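Local coordinates for protein ribonuclease H (Uncultured organism, PDB 4IBN) that probably cleaves the RNA strand of RNA-DNA hybrids endonucleolytically in a magnesium-dependent reaction, leaving 5'-phosphomonoester ends, at residues P13-A18 and K85-R90; Y20-C25 and T94-Y99; E43-G48 and E197-A202. All blocks are in the same frame, centred on the assembly; numbering follows the deposited sequence.

Overall arrangement
All three contacts involve the central mixed sheet of the RNase H fold. Contacts 1 and 2 lie at successive places along the same pair of neighbouring parallel strands, 16-25 and 90-95, with their centres about 22 Å apart. Contact 1 sits where the two strands start, and contact 2 further along, where a largely buried acidic cluster consistent with the active site gathers. Contact 3 is on the other side of strand 16-25, where a segment late in the chain packs on strand 34-45. Its centre is about 12 Å from that of contact 1, to which a probable hydrogen bond between Ala-18 O and Glu-43 N (2.8 Å) joins it, and about 21 Å from that of contact 2.

Contact 1: residues P13-A18 and K85-R90; sequences PTPLVA and KGTRFR
Pro-15 lays its ring over one face of the Phe-89 ring, in a CH-pi contact with CG 3.9 Å from the ring centroid and displaced toward the rim. Its CB rests on Phe-89 CE1, while at the ring's edge, near its plane, Val-17 CG1 comes within 4.0 Å of the same CE1. The proline tip also meets Thr-87, tip to tip, through CG2 of the threonine.

Arg-90 grips Thr-14 side-on with two nitrogens. NH2 donates to Thr-14 O (2.9 Å), which lies in the guanidinium plane, and NE donates to Thr-14 OG1 (2.9 Å), which is tilted 23° out of that plane. The threonine hydroxyl reaches NE because OG1 stands between the backbone N and the carbonyl carbon (chi1 56°). Two donors held to two acceptors fix the guanidinium against rotation.

The backbones join in parallel register: Arg-90 N bonds to Pro-15 O (2.9 Å) and Val-17 N to Arg-90 O (3.1 Å). Beside the loop before strand 90-95, a water donates to both Pro-13 O and Thr-87 OG1, and Arg-88 forms a salt bridge with Asp-11.

The contact thus starts the pairing of strands 16-25 and 90-95. Val-17 packs on Val-42 and Tyr-44 of strand 34-45, while the Phe-89 backbone bonds to Ala-140 at the start of strand 140-145.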
loop_
_atom_site.group_PDB
_atom_site.type_symbol
_atom_site.label_atom_id
_atom_site.label_comp_id
_atom_site.label_asym_id
_atom_site.label_seq_id
_atom_site.Cartn_x
_atom_site.Cartn_y
_atom_site.Cartn_z
ATOM N N PRO A 13 -8.312 -22.366 1.955
ATOM C CA PRO A 13 -8.948 -21.218 1.339
ATOM C C PRO A 13 -8.606 -19.933 2.062
ATOM O O PRO A 13 -8.566 -19.916 3.224
ATOM C CB PRO A 13 -10.429 -21.546 1.488
ATOM C CG PRO A 13 -10.489 -22.981 1.542
ATOM C CD PRO A 13 -9.307 -23.383 2.312
ATOM N N THR A 14 -8.374 -18.884 1.301
ATOM C CA THR A 14 -8.081 -17.577 1.839
ATOM C C THR A 14 -8.875 -16.570 1.072
ATOM O O THR A 14 -9.285 -16.820 0.007
ATOM C CB THR A 14 -6.610 -17.248 1.632
ATOM O OG1 THR A 14 -6.322 -17.350 0.257
ATOM C CG2 THR A 14 -5.735 -18.224 2.398
ATOM N N PRO A 15 -9.075 -15.401 1.626
ATOM C CA PRO A 15 -9.732 -14.332 0.895
ATOM C C PRO A 15 -8.838 -13.706 -0.159
ATOM O O PRO A 15 -7.689 -13.790 -0.049
ATOM C CB PRO A 15 -10.067 -13.300 1.992
ATOM C CG PRO A 15 -9.816 -13.938 3.235
ATOM C CD PRO A 15 -8.789 -14.992 2.989
ATOM N N LEU A 16 -9.428 -13.074 -1.151
ATOM C CA LEU A 16 -8.717 -12.289 -2.142
ATOM C C LEU A 16 -9.196 -10.847 -2.081
ATOM O O LEU A 16 -10.348 -10.606 -2.134
ATOM C CB LEU A 16 -9.005 -12.805 -3.524
ATOM C CG LEU A 16 -8.489 -12.005 -4.724
ATOM C CD1 LEU A 16 -7.011 -12.002 -4.784
ATOM C CD2 LEU A 16 -9.008 -12.605 -6.020
ATOM N N VAL A 17 -8.267 -9.915 -1.969
ATOM C CA VAL A 17 -8.580 -8.508 -2.023
ATOM C C VAL A 17 -7.687 -7.768 -2.986
ATOM O O VAL A 17 -6.645 -8.229 -3.297
ATOM C CB VAL A 17 -8.438 -7.833 -0.667
ATOM C CG1 VAL A 17 -9.465 -8.319 0.323
ATOM C CG2 VAL A 17 -7.096 -7.992 -0.100
ATOM N N ALA A 18 -8.156 -6.612 -3.435
ATOM C CA ALA A 18 -7.346 -5.745 -4.238
ATOM C C ALA A 18 -7.140 -4.473 -3.480
ATOM O O ALA A 18 -8.056 -3.887 -3.058
ATOM C CB ALA A 18 -7.997 -5.465 -5.570
ATOM N N LYS A 85 -7.628 -10.464 10.826
ATOM C CA LYS A 85 -8.846 -11.217 10.582
ATOM C C LYS A 85 -8.740 -12.729 10.625
ATOM O O LYS A 85 -9.559 -13.406 10.088
ATOM C CB LYS A 85 -9.512 -10.811 9.268
ATOM C CG LYS A 85 -9.396 -9.396 8.926
ATOM C CD LYS A 85 -10.603 -8.565 9.283
ATOM C CE LYS A 85 -11.858 -9.388 9.630
ATOM N NZ LYS A 85 -12.934 -8.479 10.090
ATOM N N GLY A 86 -7.728 -13.262 11.242
ATOM C CA GLY A 86 -7.677 -14.676 11.439
ATOM C C GLY A 86 -7.294 -15.524 10.283
ATOM O O GLY A 86 -7.484 -16.676 10.311
ATOM N N THR A 87 -6.774 -14.929 9.246
ATOM C CA THR A 87 -6.435 -15.660 8.061
ATOM C C THR A 87 -5.357 -14.932 7.265
ATOM O O THR A 87 -5.268 -13.756 7.332
ATOM C CB THR A 87 -7.699 -15.841 7.162
ATOM O OG1 THR A 87 -7.391 -16.542 5.969
ATOM C CG2 THR A 87 -8.325 -14.532 6.818
ATOM N N ARG A 88 -4.578 -15.683 6.512
ATOM C CA ARG A 88 -3.768 -15.113 5.471
ATOM C C ARG A 88 -4.659 -14.696 4.333
ATOM O O ARG A 88 -5.710 -15.172 4.208
ATOM C CB ARG A 88 -2.708 -16.078 4.995
ATOM C CG ARG A 88 -1.663 -16.386 6.021
ATOM C CD ARG A 88 -0.810 -17.573 5.578
ATOM N NE ARG A 88 -1.513 -18.853 5.609
ATOM C CZ ARG A 88 -1.890 -19.579 4.544
ATOM N NH1 ARG A 88 -1.663 -19.180 3.297
ATOM N NH2 ARG A 88 -2.505 -20.739 4.733
ATOM N N PHE A 89 -4.182 -13.771 3.518
ATOM C CA PHE A 89 -4.924 -13.246 2.420
ATOM C C PHE A 89 -4.122 -13.382 1.135
ATOM O O PHE A 89 -2.945 -13.412 1.162
ATOM C CB PHE A 89 -5.165 -11.741 2.597
ATOM C CG PHE A 89 -6.347 -11.368 3.430
ATOM C CD1 PHE A 89 -7.425 -10.785 2.871
ATOM C CD2 PHE A 89 -6.349 -11.536 4.768
ATOM C CE1 PHE A 89 -8.466 -10.409 3.616
ATOM C CE2 PHE A 89 -7.404 -11.170 5.490
ATOM C CZ PHE A 89 -8.448 -10.613 4.924
ATOM N N ARG A 90 -4.809 -13.421 0.011
ATOM C CA ARG A 90 -4.211 -13.168 -1.272
ATOM C C ARG A 90 -4.501 -11.692 -1.632
ATOM O O ARG A 90 -5.561 -11.273 -1.498
ATOM C CB ARG A 90 -4.792 -14.087 -2.316
ATOM C CG ARG A 90 -4.350 -15.467 -2.159
ATOM C CD ARG A 90 -5.083 -16.416 -3.117
ATOM N NE ARG A 90 -6.369 -16.746 -2.568
ATOM C CZ ARG A 90 -7.366 -17.214 -3.267
ATOM N NH1 ARG A 90 -7.229 -17.426 -4.532
ATOM N NH2 ARG A 90 -8.510 -17.462 -2.684
HETATM O O HOH W 1 -7.265 -19.219 5.649
#

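Contact 2: residues Y20-C25 and T94-Y99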
loop_
_atom_site.group_PDB
_atom_site.type_symbol
_atom_site.label_atom_id
_atom_site.label_comp_id
_atom_site.label_asym_id
_atom_site.label_seq_id
_atom_site.Cartn_x
_atom_site.Cartn_y
_atom_site.Cartn_z
ATOM N N TYR A 20 -5.191 -0.662 -3.211
ATOM C CA TYR A 20 -4.680 0.434 -3.987
ATOM C C TYR A 20 -4.127 1.447 -3.022
ATOM O O TYR A 20 -4.843 1.960 -2.257
ATOM C CB TYR A 20 -5.786 1.087 -4.847
ATOM C CG TYR A 20 -6.402 0.126 -5.820
ATOM C CD1 TYR A 20 -5.889 -0.023 -7.051
ATOM C CD2 TYR A 20 -7.480 -0.645 -5.468
ATOM C CE1 TYR A 20 -6.412 -0.908 -7.912
ATOM C CE2 TYR A 20 -8.007 -1.511 -6.324
ATOM C CZ TYR A 20 -7.458 -1.654 -7.556
ATOM O OH TYR A 20 -7.934 -2.523 -8.478
ATOM N N ALA A 21 -2.841 1.723 -3.133
ATOM C CA ALA A 21 -2.143 2.532 -2.158
ATOM C C ALA A 21 -1.447 3.719 -2.793
ATOM O O ALA A 21 -1.098 3.653 -3.913
ATOM C CB ALA A 21 -1.161 1.691 -1.443
ATOM N N ASP A 22 -1.327 4.808 -2.042
ATOM C CA ASP A 22 -0.589 5.985 -2.472
ATOM C C ASP A 22 -0.040 6.725 -1.288
ATOM O O ASP A 22 -0.380 6.456 -0.218
ATOM C CB ASP A 22 -1.397 6.946 -3.332
ATOM C CG ASP A 22 -0.519 7.974 -4.018
ATOM O OD1 ASP A 22 0.430 7.605 -4.612
ATOM O OD2 ASP A 22 -0.719 9.152 -3.880
ATOM N N GLU A 23 0.877 7.626 -1.560
ATOM C CA GLU A 23 1.454 8.442 -0.515
ATOM C C GLU A 23 1.653 9.846 -1.021
ATOM O O GLU A 23 1.751 10.035 -2.186
ATOM C CB GLU A 23 2.778 7.878 -0.063
ATOM C CG GLU A 23 3.860 7.790 -1.120
ATOM C CD GLU A 23 3.465 6.857 -2.262
ATOM O OE1 GLU A 23 3.093 5.734 -1.969
ATOM O OE2 GLU A 23 3.497 7.242 -3.427
ATOM N N SER A 24 1.662 10.805 -0.117
ATOM C CA SER A 24 1.981 12.126 -0.525
ATOM C C SER A 24 2.536 12.959 0.620
ATOM O O SER A 24 2.135 12.814 1.735
ATOM C CB SER A 24 0.743 12.794 -1.042
ATOM O OG SER A 24 1.068 14.010 -1.627
ATOM N N CYS A 25 3.426 13.871 0.277
ATOM C CA CYS A 25 3.859 14.905 1.182
ATOM C C CYS A 25 3.297 16.229 0.691
ATOM O O CYS A 25 3.005 16.369 -0.453
ATOM C CB CYS A 25 5.356 15.028 1.195
ATOM S SG CYS A 25 6.182 13.738 2.101
ATOM N N THR A 94 -1.592 -2.605 -5.744
ATOM C CA THR A 94 -1.263 -1.683 -6.787
ATOM C C THR A 94 -0.917 -0.303 -6.249
ATOM O O THR A 94 -1.636 0.253 -5.544
ATOM C CB THR A 94 -2.447 -1.526 -7.800
ATOM O OG1 THR A 94 -2.798 -2.791 -8.331
ATOM C CG2 THR A 94 -2.059 -0.623 -8.905
ATOM N N THR A 95 0.231 0.199 -6.652
ATOM C CA THR A 95 0.719 1.459 -6.161
ATOM C C THR A 95 1.418 2.236 -7.234
ATOM O O THR A 95 1.840 1.676 -8.160
ATOM C CB THR A 95 1.679 1.256 -5.016
ATOM O OG1 THR A 95 2.178 2.508 -4.594
ATOM C CG2 THR A 95 2.781 0.374 -5.409
ATOM N N ASP A 96 1.475 3.550 -7.065
ATOM C CA ASP A 96 2.285 4.433 -7.888
ATOM C C ASP A 96 3.769 4.394 -7.546
ATOM O O ASP A 96 4.556 4.940 -8.232
ATOM C CB ASP A 96 1.808 5.886 -7.799
ATOM C CG ASP A 96 2.040 6.496 -6.437
ATOM O OD1 ASP A 96 1.959 5.809 -5.437
ATOM O OD2 ASP A 96 2.262 7.683 -6.342
ATOM N N SER A 97 4.119 3.746 -6.462
ATOM C CA SER A 97 5.466 3.751 -6.024
ATOM C C SER A 97 6.266 2.576 -6.545
ATOM O O SER A 97 6.116 1.495 -6.101
ATOM C CB SER A 97 5.492 3.730 -4.503
ATOM O OG SER A 97 6.777 3.608 -4.002
ATOM N N ARG A 98 7.152 2.855 -7.489
ATOM C CA ARG A 98 8.097 1.874 -7.937
ATOM C C ARG A 98 9.052 1.526 -6.838
ATOM O O ARG A 98 9.578 0.481 -6.784
ATOM C CB ARG A 98 8.793 2.288 -9.210
ATOM C CG ARG A 98 7.979 1.973 -10.393
ATOM C CD ARG A 98 8.762 1.597 -11.583
ATOM N NE ARG A 98 9.168 0.222 -11.586
ATOM C CZ ARG A 98 8.709 -0.690 -12.417
ATOM N NH1 ARG A 98 7.797 -0.383 -13.318
ATOM N NH2 ARG A 98 9.161 -1.924 -12.355
ATOM N N TYR A 99 9.220 2.420 -5.910
ATOM C CA TYR A 99 10.094 2.124 -4.807
ATOM C C TYR A 99 9.562 0.861 -4.131
ATOM O O TYR A 99 10.295 -0.010 -3.886
ATOM C CB TYR A 99 10.077 3.298 -3.804
ATOM C CG TYR A 99 11.011 3.243 -2.617
ATOM C CD1 TYR A 99 12.358 3.296 -2.764
ATOM C CD2 TYR A 99 10.532 3.157 -1.344
ATOM C CE1 TYR A 99 13.199 3.245 -1.685
ATOM C CE2 TYR A 99 11.364 3.135 -0.282
ATOM C CZ TYR A 99 12.707 3.172 -0.451
ATOM O OH TYR A 99 13.562 3.148 0.612
HETATM O O HOH W 2 2.020 3.328 -2.049
#
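Strands 16-25 and 90-95 run parallel here, Tyr-20 pairing with Thr-94 at a CA separation of 4.9 Å and the touching parts 19° apart in direction. Ala-21 N donates to Thr-94 O (3.1 Å), and Tyr-20 CA adds a CH...O contact to the same oxygen. Beyond this pair the second segment leaves the sheet: Ser-97 N bonds to Thr-95 OG1, an ST turn, and Ser-97 then N-caps helix 98-113, its OG hydrogen-bonded to the backbone N of Ile-100.

Tyr-20 and Thr-94 point the same way, side by side, with the tyrosine CD1 3.8 Å from the threonine CB. Further along, three carboxylates converge. Asp-96 points its CB toward strand 16-25, with CG between the backbone N and carbonyl carbon (chi1 68°). Glu-23 meets it tip to tip, OE2 standing 2.9 Å from Asp-96 OD1 with the two carboxylates nearly coplanar; both atoms are acceptors, so this approach is no hydrogen bond. The Asp-22 side chain crosses that of Asp-96 at about a right angle, the carboxylate planes turned 61° apart; the model sets them so close that their exact spacing is doubtful. A water donates to Glu-23 OE1 (2.6 Å) and lies 2.7 Å from Thr-95 OG1.

Asn-159 of helix 153-168 stands beside Asp-22. An acidic cluster on the central strand, beside the C-terminal end of strand 90-95, is characteristic of the RNase H fold; Asp-22, Glu-23, Asp-96 and Asn-159 probably form the atypical DEDN motif, its adjacent Asp-Glu pair as in type 2 enzymes.

Contact 3: residues E43-G48 and E197-A202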
loop_
_atom_site.group_PDB
_atom_site.type_symbol
_atom_site.label_atom_id
_atom_site.label_comp_id
_atom_site.label_asym_id
_atom_site.label_seq_id
_atom_site.Cartn_x
_atom_site.Cartn_y
_atom_site.Cartn_z
ATOM N N GLU A 43 -10.466 -3.241 -1.736
ATOM C CA GLU A 43 -11.648 -3.720 -2.384
ATOM C C GLU A 43 -11.858 -5.181 -2.107
ATOM O O GLU A 43 -10.935 -5.906 -2.136
ATOM C CB GLU A 43 -11.574 -3.531 -3.900
ATOM C CG GLU A 43 -11.526 -2.086 -4.301
ATOM C CD GLU A 43 -11.886 -1.834 -5.749
ATOM O OE1 GLU A 43 -11.897 -2.788 -6.514
ATOM O OE2 GLU A 43 -12.139 -0.691 -6.088
ATOM N N TYR A 44 -13.105 -5.581 -1.872
ATOM C CA TYR A 44 -13.434 -6.983 -1.633
ATOM C C TYR A 44 -14.759 -7.374 -2.288
ATOM O O TYR A 44 -15.788 -6.737 -2.059
ATOM C CB TYR A 44 -13.485 -7.273 -0.131
ATOM C CG TYR A 44 -13.969 -8.664 0.208
ATOM C CD1 TYR A 44 -13.118 -9.757 0.120
ATOM C CD2 TYR A 44 -15.279 -8.885 0.613
ATOM C CE1 TYR A 44 -13.557 -11.031 0.429
ATOM C CE2 TYR A 44 -15.727 -10.155 0.924
ATOM C CZ TYR A 44 -14.861 -11.224 0.830
ATOM O OH TYR A 44 -15.303 -12.490 1.138
ATOM N N ALA A 45 -14.725 -8.426 -3.101
ATOM C CA ALA A 45 -15.882 -8.913 -3.755
ATOM C C ALA A 45 -16.237 -10.248 -3.177
ATOM O O ALA A 45 -15.433 -11.109 -3.151
ATOM C CB ALA A 45 -15.644 -9.057 -5.193
ATOM N N ARG A 46 -17.477 -10.393 -2.755
ATOM C CA ARG A 46 -17.931 -11.606 -2.101
ATOM C C ARG A 46 -17.876 -12.768 -3.077
ATOM O O ARG A 46 -18.364 -12.686 -4.152
ATOM C CB ARG A 46 -19.354 -11.340 -1.640
ATOM C CG ARG A 46 -20.035 -12.340 -0.821
ATOM C CD ARG A 46 -21.071 -11.605 -0.011
ATOM N NE ARG A 46 -20.389 -10.925 1.046
ATOM C CZ ARG A 46 -20.405 -9.631 1.256
ATOM N NH1 ARG A 46 -21.109 -8.832 0.486
ATOM N NH2 ARG A 46 -19.688 -9.146 2.235
ATOM N N PRO A 47 -17.275 -13.856 -2.674
ATOM C CA PRO A 47 -17.240 -14.996 -3.554
ATOM C C PRO A 47 -18.658 -15.501 -3.773
ATOM O O PRO A 47 -19.358 -15.643 -2.839
ATOM C CB PRO A 47 -16.471 -16.027 -2.735
ATOM C CG PRO A 47 -15.928 -15.398 -1.693
ATOM C CD PRO A 47 -16.531 -14.104 -1.451
ATOM N N GLY A 48 -19.042 -15.764 -5.008
ATOM C CA GLY A 48 -20.369 -16.238 -5.302
ATOM C C GLY A 48 -21.402 -15.153 -5.313
ATOM O O GLY A 48 -22.548 -15.378 -5.485
ATOM N N GLU A 197 -10.599 0.248 -12.375
ATOM C CA GLU A 197 -10.082 -1.087 -12.587
ATOM C C GLU A 197 -11.051 -2.115 -12.013
ATOM O O GLU A 197 -11.376 -2.085 -10.904
ATOM C CB GLU A 197 -8.719 -1.224 -11.949
ATOM C CG GLU A 197 -8.111 -2.579 -12.059
ATOM C CD GLU A 197 -6.565 -2.623 -12.128
ATOM O OE1 GLU A 197 -5.840 -1.724 -11.668
ATOM O OE2 GLU A 197 -6.098 -3.652 -12.650
ATOM N N PRO A 198 -11.472 -3.037 -12.838
ATOM C CA PRO A 198 -12.356 -4.097 -12.371
ATOM C C PRO A 198 -11.655 -4.980 -11.367
ATOM O O PRO A 198 -10.472 -5.077 -11.394
ATOM C CB PRO A 198 -12.650 -4.903 -13.640
ATOM C CG PRO A 198 -12.179 -4.111 -14.720
ATOM C CD PRO A 198 -11.122 -3.222 -14.239
ATOM N N PHE A 199 -12.414 -5.603 -10.497
ATOM C CA PHE A 199 -11.856 -6.477 -9.492
ATOM C C PHE A 199 -11.182 -7.684 -10.157
ATOM O O PHE A 199 -11.632 -8.200 -11.100
ATOM C CB PHE A 199 -12.942 -6.948 -8.534
ATOM C CG PHE A 199 -12.423 -7.615 -7.290
ATOM C CD1 PHE A 199 -12.077 -6.879 -6.196
ATOM C CD2 PHE A 199 -12.257 -8.964 -7.225
ATOM C CE1 PHE A 199 -11.604 -7.478 -5.124
ATOM C CE2 PHE A 199 -11.779 -9.529 -6.115
ATOM C CZ PHE A 199 -11.455 -8.798 -5.083
ATOM N N PRO A 200 -10.090 -8.119 -9.608
ATOM C CA PRO A 200 -9.352 -9.190 -10.245
ATOM C C PRO A 200 -9.997 -10.547 -10.209
ATOM O O PRO A 200 -10.718 -10.855 -9.333
ATOM C CB PRO A 200 -8.038 -9.206 -9.475
ATOM C CG PRO A 200 -8.309 -8.629 -8.230
ATOM C CD PRO A 200 -9.351 -7.587 -8.466
ATOM N N ASP A 201 -9.720 -11.321 -11.243
ATOM C CA ASP A 201 -10.040 -12.725 -11.352
ATOM C C ASP A 201 -9.042 -13.509 -10.546
ATOM O O ASP A 201 -7.917 -13.226 -10.568
ATOM C CB ASP A 201 -9.778 -13.192 -12.765
ATOM C CG ASP A 201 -10.767 -12.752 -13.727
ATOM O OD1 ASP A 201 -11.651 -11.974 -13.364
ATOM O OD2 ASP A 201 -10.676 -13.209 -14.870
ATOM N N ALA A 202 -9.450 -14.569 -9.911
ATOM C CA ALA A 202 -8.503 -15.374 -9.197
ATOM C C ALA A 202 -7.519 -16.008 -10.152
ATOM O O ALA A 202 -6.497 -16.507 -9.743
ATOM C CB ALA A 202 -9.160 -16.371 -8.363
HETATM O O HOH W 3 -13.473 -2.434 -8.856
HETATM O O HOH W 4 -10.245 -3.619 -8.532
#
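Phe-199, from an irregular segment late in the chain, inserts its ring against Ala-45 and Glu-43 on strand 34-45 of the RNase H fold's central sheet. The apolar part is a CH-pi contact: Ala-45 CB sits over the centre of the ring, 3.9 Å from the centroid and 9° off the normal. Pro-200 CD lies over the opposite face, so the ring is sandwiched between the strand and its own neighbour. CB of Phe-199 points toward the strand and CG stands anti to the backbone N (chi1 -168°); Ile-53 of the adjacent strand 53-62 also touches the side chain. An alanine at Phe-199 would probably leave a gap between Ala-45 CB and Pro-200 CD, removing the ring that ties this segment to the strand.

The polar part runs largely through water. Two waters bridge Glu-43 OE1 and Glu-197 O: one is 2.8 Å from Glu-43 OE1, and the other is 2.7 Å from that same oxygen. Gln-154 NE2 bonds to both Glu-43 OE2 and Glu-197 O; Arg-55 forms a salt bridge with Glu-43 OE2, while Glu-197 OE1 is bonded to His-152.

Between the two parts, the Glu-43 and Phe-199 side chains run alongside one another, oppositely directed, carboxylate and ring nearly coplanar. At the ring's edge, in its plane, the backbone Glu-43 O lies 3.4 Å from Phe-199 CE1.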